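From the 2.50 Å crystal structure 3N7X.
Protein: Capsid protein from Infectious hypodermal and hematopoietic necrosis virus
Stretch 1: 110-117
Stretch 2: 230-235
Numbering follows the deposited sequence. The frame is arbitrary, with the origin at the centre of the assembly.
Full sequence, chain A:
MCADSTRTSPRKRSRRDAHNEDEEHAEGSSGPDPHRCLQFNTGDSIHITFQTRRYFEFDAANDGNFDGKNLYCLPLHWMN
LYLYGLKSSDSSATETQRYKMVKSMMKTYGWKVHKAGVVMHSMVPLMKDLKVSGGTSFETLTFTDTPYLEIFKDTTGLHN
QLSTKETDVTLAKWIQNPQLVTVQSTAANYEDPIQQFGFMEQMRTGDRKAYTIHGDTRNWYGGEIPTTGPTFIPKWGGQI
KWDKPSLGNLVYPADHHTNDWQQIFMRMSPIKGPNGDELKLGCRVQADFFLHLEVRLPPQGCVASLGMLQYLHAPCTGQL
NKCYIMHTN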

# COMPACT_ATOMS: atom_id res chain seq x y z
N GLY A 110 34.55 -38.44 81.36
CA GLY A 110 33.40 -38.87 80.60
C GLY A 110 33.59 -39.28 79.15
O GLY A 110 34.54 -38.86 78.48
N TRP A 111 32.66 -40.09 78.67
CA TRP A 111 32.71 -40.59 77.30
C TRP A 111 31.33 -40.94 76.76
O TRP A 111 30.35 -41.01 77.51
CB TRP A 111 33.60 -41.83 77.25
CG TRP A 111 33.27 -42.83 78.33
CD1 TRP A 111 33.87 -42.95 79.55
CD2 TRP A 111 32.22 -43.81 78.30
NE1 TRP A 111 33.27 -43.95 80.28
CE2 TRP A 111 32.26 -44.49 79.54
CE3 TRP A 111 31.26 -44.18 77.35
CZ2 TRP A 111 31.36 -45.53 79.86
CZ3 TRP A 111 30.37 -45.21 77.67
CH2 TRP A 111 30.43 -45.87 78.91
N LYS A 112 31.27 -41.17 75.45
CA LYS A 112 30.05 -41.54 74.74
C LYS A 112 30.44 -42.56 73.70
O LYS A 112 31.57 -42.55 73.21
CB LYS A 112 29.45 -40.38 73.95
CG LYS A 112 28.91 -39.23 74.72
CD LYS A 112 28.40 -38.19 73.74
CE LYS A 112 27.84 -37.00 74.49
NZ LYS A 112 27.34 -35.96 73.55
N VAL A 113 29.50 -43.42 73.34
CA VAL A 113 29.72 -44.39 72.28
C VAL A 113 28.71 -43.99 71.22
O VAL A 113 27.50 -43.97 71.46
CB VAL A 113 29.44 -45.83 72.72
CG1 VAL A 113 29.59 -46.76 71.53
CG2 VAL A 113 30.41 -46.23 73.81
N HIS A 114 29.21 -43.66 70.03
CA HIS A 114 28.35 -43.25 68.94
C HIS A 114 27.81 -44.45 68.19
O HIS A 114 26.61 -44.69 68.15
CB HIS A 114 29.11 -42.34 67.98
CG HIS A 114 29.37 -40.98 68.54
ND1 HIS A 114 28.37 -40.03 68.66
CD2 HIS A 114 30.48 -40.42 69.06
CE1 HIS A 114 28.87 -38.95 69.24
NE2 HIS A 114 30.14 -39.16 69.49
N LYS A 115 28.71 -45.21 67.60
CA LYS A 115 28.32 -46.36 66.80
C LYS A 115 29.32 -47.50 67.03
O LYS A 115 30.49 -47.26 67.34
CB LYS A 115 28.31 -45.94 65.33
CG LYS A 115 27.71 -46.94 64.37
CD LYS A 115 27.80 -46.41 62.94
CE LYS A 115 27.20 -47.41 61.94
NZ LYS A 115 27.38 -47.01 60.51
N ALA A 116 28.85 -48.73 66.90
CA ALA A 116 29.71 -49.89 67.07
C ALA A 116 29.04 -51.05 66.34
O ALA A 116 27.84 -51.01 66.08
CB ALA A 116 29.89 -50.22 68.54
N GLY A 117 29.82 -52.07 66.01
CA GLY A 117 29.23 -53.20 65.32
C GLY A 117 30.21 -54.25 64.84
O GLY A 117 31.42 -54.17 65.08
N PRO A 230 30.61 -56.84 82.19
CA PRO A 230 30.31 -56.16 80.93
C PRO A 230 29.64 -54.80 81.14
O PRO A 230 28.72 -54.67 81.95
CB PRO A 230 29.40 -57.16 80.21
CG PRO A 230 28.68 -57.81 81.35
CD PRO A 230 29.78 -58.05 82.35
N THR A 231 30.14 -53.80 80.42
CA THR A 231 29.57 -52.46 80.49
C THR A 231 28.82 -52.26 79.18
O THR A 231 29.38 -52.40 78.09
CB THR A 231 30.67 -51.40 80.64
OG1 THR A 231 31.38 -51.62 81.87
CG2 THR A 231 30.07 -50.00 80.66
N PHE A 232 27.53 -51.94 79.29
CA PHE A 232 26.69 -51.76 78.11
C PHE A 232 26.82 -50.42 77.41
O PHE A 232 26.95 -49.38 78.05
CB PHE A 232 25.21 -51.96 78.47
CG PHE A 232 24.90 -53.30 79.09
CD1 PHE A 232 25.83 -54.33 79.09
CD2 PHE A 232 23.65 -53.53 79.65
CE1 PHE A 232 25.52 -55.58 79.64
CE2 PHE A 232 23.32 -54.77 80.20
CZ PHE A 232 24.27 -55.80 80.20
N ILE A 233 26.77 -50.46 76.08
CA ILE A 233 26.80 -49.23 75.30
C ILE A 233 25.47 -48.58 75.71
O ILE A 233 24.42 -49.21 75.66
CB ILE A 233 26.82 -49.55 73.80
CG1 ILE A 233 28.20 -50.08 73.42
CG2 ILE A 233 26.44 -48.32 73.00
CD1 ILE A 233 28.30 -50.65 72.02
N PRO A 234 25.51 -47.31 76.13
CA PRO A 234 24.31 -46.59 76.56
C PRO A 234 23.06 -46.78 75.71
O PRO A 234 23.01 -46.38 74.55
CB PRO A 234 24.78 -45.14 76.60
CG PRO A 234 26.20 -45.27 77.01
CD PRO A 234 26.68 -46.41 76.13
N LYS A 235 22.05 -47.39 76.32
CA LYS A 235 20.77 -47.64 75.68
C LYS A 235 19.73 -47.60 76.79
O LYS A 235 20.02 -47.99 77.92
CB LYS A 235 20.76 -49.02 75.02
CG LYS A 235 21.35 -49.06 73.61
CD LYS A 235 20.39 -48.40 72.63
CE LYS A 235 20.83 -48.61 71.19
NZ LYS A 235 19.90 -47.94 70.26

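The contact is apolar throughout: no hydrogen bond crosses between the strand 111-117 and the irregular segment 230-235. Between them 234 Å² is buried, and the closest atoms of each touching pair are apolar side-chain atoms. The two run nearly perpendicular, 89° apart end to end; the nearest CA atoms, Val113 CA and Ile233 CA, are 6.4 Å apart.

Ile233 bridges two residues of the strand. Its CA-to-CB bond points sideways, yet Ile233 CG2 and Ile233 CD1 both pack on Val113 CG1, at 3.8 and 4.1 Å, and CD1, extended by a t chi2, also lies 3.9 Å from Ala116 CB. Ala116 points toward the segment with a single methyl, and that short side chain leaves the space into which the CD1 end of Ile233 extends.

Pro234 CD touches two neighbours, 4.4 Å from Val113 CG2 and 4.2 Å from Trp111 CZ3, and Pro234 CG lies as near Trp111 CZ3, at 4.2 Å. Pro234 CD sits near the plane of the indole, so the proline meets the ring's edge. Val113 CG1 thus packs against Ile233, while Val113 CG2 sits beside both Pro234 and Ile233, 4.5 Å from Ile233 CG1. Trp111 leaves the backbone sideways, but its end comes nearer, and Trp111 CH2 reaches 4.5 Å from Thr231 CG2, a looser, oblique approach.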